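Local coordinates for type III effector Xcv3220-like C-terminal domain-containing protein (Xanthomonas campestris pv. vesicatoria, PDB 4FC9) that is the all-helical C-terminal domain of XopL, a type III effector secreted into the plant host, where it probably acts as an E3 ubiquitin ligase, at residues Glu52-Pro55 / Phe56-Gly59; Tyr63-Gly66 / Lys67-Thr70; Asp83-Ala86 / Glu87-Leu91. One frame throughout, in Å; residues are numbered along the deposited sequence.

Interaction 1 (Glu52-Pro55 / Phe56-Gly59); sequences ERNP and FLEG
The side-chain oxygen OD1 of N54 takes a hydrogen bond from the backbone N of F56 at 3.0 Å. This closes an Asx turn, and with P55 as the middle residue it is an Asx-Pro turn. The amide reaches that N-H because CG stands anti to the backbone N of N54 (chi1 -172°), which carries it forward along the chain. The donor lies above the plane of the C=O group, 38° out of it, so the bond misses the lone pairs. The same OD1 sits at the edge of the F56 ring, near its plane, and the amide and ring planes are 71° apart. Superimposed on the Asx turn is a type I beta turn from N54 to L57, whose own bond, L57 N to N54 O, is weak at 3.4 Å. Proline suits the second position of this turn, since its fixed phi is near the value required and it has no N-H to satisfy. CG of P55 lies 4.0 Å from CD2 of F56, the two side chains running side by side. Farther out, the edge of the R53 guanidinium faces a carbonyl: NH2 donates to O of G59 at 3.0 Å, with that oxygen essentially in its plane, while NE bonds to O of A60. An arginine can thus grip two successive carbonyls as the chain doubles back, and G59 tolerates the positive phi there. The turn lies between helix 32-49 and helix 79-88. P55 rests on T47 and V48, whereas the F56 ring is buried among M44, helix 79-88 and helix 152-171.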
ATOM      1  N   GLU A  52      -1.999 -16.678  -7.853  1.00 19.03           N
ATOM      2  CA  GLU A  52      -1.418 -17.204  -6.623  1.00 19.59           C
ATOM      3  C   GLU A  52       0.102 -17.283  -6.724  1.00 19.59           C
ATOM      4  O   GLU A  52       0.726 -18.268  -6.332  1.00 19.87           O
ATOM      5  CB  GLU A  52      -2.050 -18.545  -6.248  1.00 24.10           C
ATOM      6  CG  GLU A  52      -3.526 -18.415  -5.922  1.00 25.94           C
ATOM      7  CD  GLU A  52      -4.191 -19.737  -5.625  1.00 29.88           C
ATOM      8  OE1 GLU A  52      -4.372 -20.543  -6.564  1.00 38.06           O
ATOM      9  OE2 GLU A  52      -4.543 -19.968  -4.454  1.00 29.01           O
ATOM     10  N   ARG A  53       0.679 -16.212  -7.255  1.00 23.40           N
ATOM     11  CA  ARG A  53       2.117 -16.097  -7.443  1.00 20.53           C
ATOM     12  C   ARG A  53       2.671 -14.824  -6.799  1.00 18.50           C
ATOM     13  O   ARG A  53       1.933 -13.881  -6.510  1.00 18.96           O
ATOM     14  CB  ARG A  53       2.466 -16.162  -8.935  1.00 21.55           C
ATOM     15  CG  ARG A  53       2.191 -17.529  -9.554  1.00 21.43           C
ATOM     16  CD  ARG A  53       2.209 -17.495 -11.072  1.00 25.59           C
ATOM     17  NE  ARG A  53       3.533 -17.196 -11.614  1.00 27.01           N
ATOM     18  CZ  ARG A  53       3.850 -17.299 -12.903  1.00 27.54           C
ATOM     19  NH1 ARG A  53       2.944 -17.697 -13.784  1.00 25.34           N
ATOM     20  NH2 ARG A  53       5.076 -17.006 -13.312  1.00 27.24           N
ATOM     21  N   ASN A  54       3.981 -14.825  -6.582  1.00 20.18           N
ATOM     22  CA  ASN A  54       4.694 -13.797  -5.840  1.00 19.81           C
ATOM     23  C   ASN A  54       5.424 -12.852  -6.802  1.00 19.38           C
ATOM     24  O   ASN A  54       6.478 -13.202  -7.331  1.00 19.59           O
ATOM     25  CB  ASN A  54       5.705 -14.499  -4.922  1.00 20.64           C
ATOM     26  CG  ASN A  54       6.389 -13.560  -3.944  1.00 20.74           C
ATOM     27  OD1 ASN A  54       6.336 -12.339  -4.077  1.00 19.15           O
ATOM     28  ND2 ASN A  54       7.055 -14.143  -2.956  1.00 23.67           N
ATOM     29  N   PRO A  55       4.873 -11.644  -7.021  1.00 19.58           N
ATOM     30  CA  PRO A  55       5.467 -10.698  -7.974  1.00 22.44           C
ATOM     31  C   PRO A  55       6.757 -10.056  -7.475  1.00 19.83           C
ATOM     32  O   PRO A  55       7.368  -9.269  -8.197  1.00 23.41           O
ATOM     33  CB  PRO A  55       4.380  -9.628  -8.120  1.00 22.43           C
ATOM     34  CG  PRO A  55       3.657  -9.658  -6.825  1.00 19.82           C
ATOM     35  CD  PRO A  55       3.643 -11.108  -6.414  1.00 16.93           C
ATOM     36  N   PHE A  56       7.164 -10.391  -6.258  1.00 19.82           N
ATOM     37  CA  PHE A  56       8.332  -9.768  -5.655  1.00 19.23           C
ATOM     38  C   PHE A  56       9.599 -10.572  -5.894  1.00 20.17           C
ATOM     39  O   PHE A  56      10.696 -10.119  -5.575  1.00 23.60           O
ATOM     40  CB  PHE A  56       8.098  -9.529  -4.161  1.00 20.63           C
ATOM     41  CG  PHE A  56       6.993  -8.547  -3.881  1.00 20.59           C
ATOM     42  CD1 PHE A  56       7.209  -7.187  -4.014  1.00 21.24           C
ATOM     43  CD2 PHE A  56       5.733  -8.984  -3.508  1.00 19.55           C
ATOM     44  CE1 PHE A  56       6.187  -6.276  -3.770  1.00 23.44           C
ATOM     45  CE2 PHE A  56       4.707  -8.083  -3.261  1.00 21.13           C
ATOM     46  CZ  PHE A  56       4.933  -6.726  -3.391  1.00 21.31           C
ATOM     47  N   LEU A  57       9.445 -11.760  -6.465  1.00 16.49           N
ATOM     48  CA  LEU A  57      10.593 -12.587  -6.803  1.00 18.69           C
ATOM     49  C   LEU A  57      10.661 -12.840  -8.298  1.00 23.95           C
ATOM     50  O   LEU A  57       9.634 -12.991  -8.959  1.00 27.76           O
ATOM     51  CB  LEU A  57      10.554 -13.917  -6.045  1.00 18.48           C
ATOM     52  CG  LEU A  57      10.823 -13.880  -4.541  1.00 18.68           C
ATOM     53  CD1 LEU A  57      10.524 -15.229  -3.922  1.00 18.73           C
ATOM     54  CD2 LEU A  57      12.258 -13.466  -4.258  1.00 19.33           C
ATOM     55  N   GLU A  58      11.883 -12.875  -8.816  1.00 22.21           N
ATOM     56  CA  GLU A  58      12.151 -13.185 -10.211  1.00 21.41           C
ATOM     57  C   GLU A  58      11.382 -14.421 -10.670  1.00 23.92           C
ATOM     58  O   GLU A  58      11.426 -15.469 -10.031  1.00 25.43           O
ATOM     59  CB  GLU A  58      13.652 -13.400 -10.401  1.00 25.59           C
ATOM     60  CG  GLU A  58      14.080 -13.573 -11.839  1.00 30.56           C
ATOM     61  CD  GLU A  58      15.571 -13.795 -11.978  1.00 34.41           C
ATOM     62  OE1 GLU A  58      16.241 -14.021 -10.948  1.00 39.98           O
ATOM     63  OE2 GLU A  58      16.075 -13.747 -13.115  1.00 36.07           O
ATOM     64  N   GLY A  59      10.654 -14.279 -11.773  1.00 27.02           N
ATOM     65  CA  GLY A  59       9.875 -15.370 -12.330  1.00 25.96           C
ATOM     66  C   GLY A  59       8.501 -15.543 -11.718  1.00 23.36           C
ATOM     67  O   GLY A  59       7.741 -16.409 -12.139  1.00 26.41           O
TER

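Interaction 2 (Tyr63-Gly66 / Lys67-Thr70)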
ATOM      1  N   TYR A  63       3.401 -18.960  -4.250  1.00 18.07           N
ATOM      2  CA  TYR A  63       3.593 -18.856  -2.807  1.00 17.93           C
ATOM      3  C   TYR A  63       2.862 -19.981  -2.088  1.00 17.71           C
ATOM      4  O   TYR A  63       2.898 -20.079  -0.869  1.00 19.07           O
ATOM      5  CB  TYR A  63       3.165 -17.488  -2.260  1.00 13.34           C
ATOM      6  CG  TYR A  63       1.729 -17.089  -2.526  1.00 16.60           C
ATOM      7  CD1 TYR A  63       0.686 -17.593  -1.759  1.00 19.95           C
ATOM      8  CD2 TYR A  63       1.420 -16.184  -3.532  1.00 17.04           C
ATOM      9  CE1 TYR A  63      -0.625 -17.219  -1.999  1.00 19.28           C
ATOM     10  CE2 TYR A  63       0.120 -15.801  -3.771  1.00 17.26           C
ATOM     11  CZ  TYR A  63      -0.899 -16.321  -3.007  1.00 18.27           C
ATOM     12  OH  TYR A  63      -2.193 -15.933  -3.253  1.00 18.93           O
ATOM     13  N   LEU A  64       2.206 -20.836  -2.858  1.00 19.38           N
ATOM     14  CA  LEU A  64       1.425 -21.921  -2.288  1.00 21.16           C
ATOM     15  C   LEU A  64       2.316 -23.035  -1.761  1.00 19.41           C
ATOM     16  O   LEU A  64       3.246 -23.454  -2.438  1.00 21.74           O
ATOM     17  CB  LEU A  64       0.470 -22.487  -3.340  1.00 22.07           C
ATOM     18  CG  LEU A  64      -0.562 -21.505  -3.896  1.00 21.75           C
ATOM     19  CD1 LEU A  64      -1.395 -22.172  -4.976  1.00 26.93           C
ATOM     20  CD2 LEU A  64      -1.449 -20.964  -2.785  1.00 18.05           C
ATOM     21  N   PRO A  65       2.031 -23.511  -0.540  1.00 18.41           N
ATOM     22  CA  PRO A  65       2.656 -24.732  -0.032  1.00 19.12           C
ATOM     23  C   PRO A  65       2.485 -25.844  -1.056  1.00 21.33           C
ATOM     24  O   PRO A  65       1.375 -26.054  -1.540  1.00 23.33           O
ATOM     25  CB  PRO A  65       1.829 -25.049   1.208  1.00 17.05           C
ATOM     26  CG  PRO A  65       1.347 -23.738   1.673  1.00 24.35           C
ATOM     27  CD  PRO A  65       1.124 -22.902   0.447  1.00 22.40           C
ATOM     28  N   GLY A  66       3.572 -26.522  -1.400  1.00 19.28           N
ATOM     29  CA  GLY A  66       3.515 -27.566  -2.403  1.00 22.06           C
ATOM     30  C   GLY A  66       4.067 -27.135  -3.748  1.00 25.39           C
ATOM     31  O   GLY A  66       4.517 -27.966  -4.526  1.00 30.17           O
ATOM     32  N   LYS A  67       4.038 -25.834  -4.021  1.00 24.26           N
ATOM     33  CA  LYS A  67       4.502 -25.299  -5.302  1.00 22.21           C
ATOM     34  C   LYS A  67       5.628 -24.280  -5.116  1.00 17.35           C
ATOM     35  O   LYS A  67       6.465 -24.088  -5.996  1.00 18.67           O
ATOM     36  CB  LYS A  67       3.342 -24.640  -6.050  1.00 20.30           C
ATOM     37  CG  LYS A  67       2.166 -25.559  -6.340  1.00 23.57           C
ATOM     38  CD  LYS A  67       2.495 -26.521  -7.463  1.00 34.14           C
ATOM     39  CE  LYS A  67       1.255 -27.246  -7.963  1.00 37.41           C
ATOM     40  NZ  LYS A  67       1.559 -28.115  -9.132  1.00 44.29           N
ATOM     41  N   ARG A  68       5.638 -23.636  -3.958  1.00 18.14           N
ATOM     42  CA  ARG A  68       6.567 -22.554  -3.657  1.00 17.94           C
ATOM     43  C   ARG A  68       8.031 -23.003  -3.629  1.00 19.13           C
ATOM     44  O   ARG A  68       8.312 -24.197  -3.539  1.00 20.91           O
ATOM     45  CB  ARG A  68       6.183 -21.945  -2.307  1.00 16.97           C
ATOM     46  CG  ARG A  68       6.272 -22.923  -1.159  1.00 19.50           C
ATOM     47  CD  ARG A  68       5.961 -22.241   0.152  1.00 21.84           C
ATOM     48  NE  ARG A  68       5.767 -23.197   1.231  1.00 20.93           N
ATOM     49  CZ  ARG A  68       5.275 -22.879   2.421  1.00 22.94           C
ATOM     50  NH1 ARG A  68       4.928 -21.627   2.682  1.00 23.56           N
ATOM     51  NH2 ARG A  68       5.127 -23.817   3.349  1.00 23.56           N
ATOM     52  N   PRO A  69       8.974 -22.043  -3.700  1.00 21.00           N
ATOM     53  CA  PRO A  69      10.381 -22.421  -3.555  1.00 20.46           C
ATOM     54  C   PRO A  69      10.589 -22.983  -2.170  1.00 19.15           C
ATOM     55  O   PRO A  69      10.048 -22.435  -1.211  1.00 20.79           O
ATOM     56  CB  PRO A  69      11.121 -21.090  -3.690  1.00 23.23           C
ATOM     57  CG  PRO A  69      10.163 -20.183  -4.406  1.00 23.35           C
ATOM     58  CD  PRO A  69       8.818 -20.592  -3.911  1.00 23.66           C
ATOM     59  N   THR A  70      11.344 -24.069  -2.083  1.00 20.96           N
ATOM     60  CA  THR A  70      11.537 -24.785  -0.836  1.00 22.67           C
ATOM     61  C   THR A  70      12.002 -23.862   0.291  1.00 26.33           C
ATOM     62  O   THR A  70      11.513 -23.958   1.415  1.00 29.63           O
ATOM     63  CB  THR A  70      12.530 -25.954  -1.033  1.00 26.39           C
ATOM     64  OG1 THR A  70      11.955 -26.922  -1.921  1.00 29.63           O
ATOM     65  CG2 THR A  70      12.855 -26.632   0.286  1.00 27.03           C
TER
HETATM   66  O   HOH W   1       4.650 -19.317   0.876  1.00 20.50           O
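R68 folds back over P65 at the close of a tight turn, L64-P65-G66-K67, whose backbone angles are those of a type II beta turn. Proline and glycine are the classic central pair: P65 has its phi fixed by the ring, and G66 takes a positive phi at which any CB would be jammed. Two N-H groups converge on the carbonyl oxygen of L64. K67 N donates to L64 O at 3.0 Å from above the carbonyl plane, and R68 N to the same L64 O at 2.8 Å nearly along the C=O axis, adding a wider, five-residue turn to the first. The R68 side chain starts against this same carbonyl. Its CB lies 3.3 Å from O of L64, and chi1 (62°), setting CG between the backbone N and the carbonyl carbon, keeps CG equally close to that oxygen. From there the chain runs extended: CD passes Y63 O, and NE comes to 3.7 Å from CA of P65. The guanidinium then lays one face over the proline ring, with CG of P65 near the centre and CZ of R68 4.1 Å from it, so the long, flat-ended arginine shields an apolar ring on the surface of the domain. Y63 directs its own side chain inward, toward helix 152-171, and its OH bonds to O of V48. At the edge of the guanidinium, in its plane, a water accepts from R68 NH1 at 2.9 Å and is also bonded to O of Y63.

Interaction 3 (Asp83-Ala86 / Glu87-Leu91). With EDO (1,2-ethanediol), chain E.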
ATOM      1  N   ASP A  83      12.907  -5.215   2.609  1.00 26.70           N
ATOM      2  CA  ASP A  83      13.132  -3.782   2.399  1.00 24.60           C
ATOM      3  C   ASP A  83      11.917  -2.951   2.783  1.00 24.94           C
ATOM      4  O   ASP A  83      12.029  -1.974   3.521  1.00 27.31           O
ATOM      5  CB  ASP A  83      13.469  -3.485   0.936  1.00 25.81           C
ATOM      6  CG  ASP A  83      14.833  -3.991   0.534  1.00 33.13           C
ATOM      7  OD1 ASP A  83      15.637  -4.338   1.425  1.00 33.80           O
ATOM      8  OD2 ASP A  83      15.106  -4.031  -0.683  1.00 35.19           O
HETATM    9  N   MSE A  84      10.761  -3.334   2.259  1.00 23.72           N
HETATM   10  CA  MSE A  84       9.543  -2.563   2.474  1.00 20.97           C
HETATM   11  C   MSE A  84       9.072  -2.645   3.912  1.00 19.71           C
HETATM   12  O   MSE A  84       8.490  -1.701   4.428  1.00 22.47           O
HETATM   13  CB  MSE A  84       8.442  -3.011   1.517  1.00 21.50           C
HETATM   14  CG  MSE A  84       8.736  -2.660   0.071  1.00 22.75           C
HETATM   15 SE   MSE A  84       7.135  -2.689  -1.026  0.85 38.50          SE
HETATM   16  CE  MSE A  84       6.682  -4.550  -0.795  1.00 17.25           C
ATOM     17  N   LEU A  85       9.334  -3.772   4.561  1.00 22.28           N
ATOM     18  CA  LEU A  85       9.066  -3.899   5.988  1.00 22.26           C
ATOM     19  C   LEU A  85       9.788  -2.798   6.755  1.00 24.76           C
ATOM     20  O   LEU A  85       9.193  -2.124   7.590  1.00 28.83           O
ATOM     21  CB  LEU A  85       9.468  -5.287   6.504  1.00 24.24           C
ATOM     22  CG  LEU A  85       8.417  -6.393   6.336  1.00 22.49           C
ATOM     23  CD1 LEU A  85       8.997  -7.771   6.624  1.00 21.28           C
ATOM     24  CD2 LEU A  85       7.207  -6.120   7.224  1.00 18.82           C
ATOM     25  N   ALA A  86      11.065  -2.601   6.451  1.00 25.40           N
ATOM     26  CA  ALA A  86      11.855  -1.571   7.116  1.00 26.78           C
ATOM     27  C   ALA A  86      11.341  -0.167   6.815  1.00 26.03           C
ATOM     28  O   ALA A  86      11.246   0.664   7.718  1.00 27.22           O
ATOM     29  CB  ALA A  86      13.323  -1.695   6.741  1.00 26.17           C
ATOM     30  N   GLU A  87      11.018   0.088   5.548  1.00 25.68           N
ATOM     31  CA  GLU A  87      10.462   1.377   5.136  1.00 24.89           C
ATOM     32  C   GLU A  87       9.177   1.701   5.893  1.00 23.00           C
ATOM     33  O   GLU A  87       8.935   2.847   6.260  1.00 25.60           O
ATOM     34  CB  GLU A  87      10.186   1.396   3.630  1.00 22.95           C
ATOM     35  CG  GLU A  87      11.421   1.452   2.763  1.00 28.67           C
ATOM     36  CD  GLU A  87      11.095   1.372   1.288  1.00 33.45           C
ATOM     37  OE1 GLU A  87       9.906   1.488   0.931  1.00 36.12           O
ATOM     38  OE2 GLU A  87      12.023   1.185   0.480  1.00 36.91           O
ATOM     39  N   SER A  88       8.362   0.681   6.136  1.00 25.21           N
ATOM     40  CA  SER A  88       7.079   0.878   6.799  1.00 22.50           C
ATOM     41  C   SER A  88       7.237   1.238   8.280  1.00 26.15           C
ATOM     42  O   SER A  88       6.291   1.694   8.917  1.00 25.59           O
ATOM     43  CB  SER A  88       6.191  -0.352   6.628  1.00 19.06           C
ATOM     44  OG  SER A  88       6.662  -1.432   7.413  1.00 20.89           O
ATOM     45  N   ARG A  89       8.435   1.038   8.817  1.00 25.24           N
ATOM     46  CA  ARG A  89       8.741   1.433  10.184  1.00 26.96           C
ATOM     47  C   ARG A  89       9.386   2.811  10.224  1.00 29.33           C
ATOM     48  O   ARG A  89       9.608   3.372  11.294  1.00 31.99           O
ATOM     49  CB  ARG A  89       9.685   0.421  10.829  1.00 31.39           C
ATOM     50  CG  ARG A  89       9.003  -0.639  11.675  1.00 33.91           C
ATOM     51  CD  ARG A  89       8.146  -1.552  10.842  1.00 24.56           C
ATOM     52  NE  ARG A  89       8.058  -2.887  11.425  1.00 30.75           N
ATOM     53  CZ  ARG A  89       7.321  -3.879  10.931  1.00 32.59           C
ATOM     54  NH1 ARG A  89       7.312  -5.066  11.531  1.00 34.56           N
ATOM     55  NH2 ARG A  89       6.589  -3.689   9.838  1.00 22.87           N
ATOM     56  N   ASP A  90       9.690   3.347   9.047  1.00 28.88           N
ATOM     57  CA  ASP A  90      10.420   4.604   8.925  1.00 31.65           C
ATOM     58  C   ASP A  90       9.512   5.824   9.102  1.00 33.95           C
ATOM     59  O   ASP A  90       8.479   5.940   8.450  1.00 35.80           O
ATOM     60  CB  ASP A  90      11.137   4.659   7.574  1.00 33.15           C
ATOM     61  CG  ASP A  90      11.784   5.998   7.306  1.00 46.65           C
ATOM     62  OD1 ASP A  90      11.883   6.369   6.119  1.00 52.68           O
ATOM     63  OD2 ASP A  90      12.202   6.674   8.269  1.00 55.43           O
ATOM     64  N   LEU A  91       9.920   6.733   9.983  1.00 31.47           N
ATOM     65  CA  LEU A  91       9.135   7.921  10.292  1.00 30.44           C
ATOM     66  C   LEU A  91       8.877   8.788   9.079  1.00 28.57           C
ATOM     67  O   LEU A  91       7.837   9.434   8.979  1.00 32.48           O
ATOM     68  CB  LEU A  91       9.858   8.769  11.329  1.00 39.37           C
ATOM     69  CG  LEU A  91      10.121   8.111  12.675  1.00 44.44           C
ATOM     70  CD1 LEU A  91      10.825   9.106  13.584  1.00 48.36           C
ATOM     71  CD2 LEU A  91       8.817   7.612  13.283  1.00 39.97           C
TER
HETATM   72  C1  EDO E 702      16.984  -7.475   2.072  1.00 40.13           C
HETATM   73  O1  EDO E 702      17.356  -6.468   1.125  1.00 41.12           O
HETATM   74  C2  EDO E 702      17.662  -8.790   1.706  1.00 39.36           C
HETATM   75  O2  EDO E 702      17.252  -9.808   2.626  1.00 39.15           O
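The guanidinium of R89 approaches L85 obliquely, NH2 coming 3.6 Å from CD2, as the two side chains lie alongside each other near the C-terminal end of helix 79-88. Bent at chi2 (66°), the arginine curls back over the helix; its NH1 bonds to O of Y144, and F142 supplies a cation-pi partner. The carboxylate of D83, at the exposed side of the helix, accepts from O1 of a 1,2-ethanediol, probably a crystallisation additive, at OD1 (2.8 Å). One turn on, E87 extends beyond CG to a salt bridge with R165, which probably eases any repulsion from D83, whose OD2 is 6.2 Å from E87 OE2. Helical bonds link the turns: E87 N donates to D83 O, and S88 N reaches M84 O at 2.9 Å. R89 N bonds mainly to A86 O, a tighter i to i-3 bond, with a weak bond left to L85 O. D90 is the N-cap of the next helix, its OD2 taking E92 N. Serine suits a buried helical place because its hydroxyl can return to the backbone: S88 OG donates to L85 O at 2.6 Å.

In the fold
The three contacts follow in series along the chain. Interactions 1 and 2, with centres 11 Å apart, belong to the loop joining helix 32-49 to helix 79-88, and the Y63 ring couples them: its CE2 lies 3.3 Å from C of E52, while CD2 of L64 packs on OE2 of the same glutamate. Interaction 3 is reached from interaction 1 through the hydrophobic interior, where CE1 of F56 meets CE of the selenomethionine M84 at 3.5 Å, even though the centres are 20 Å apart. Interactions 2 and 3 do not touch, their nearest atoms being about 13 Å apart. F56 therefore ties the loop to the helix that it leads into.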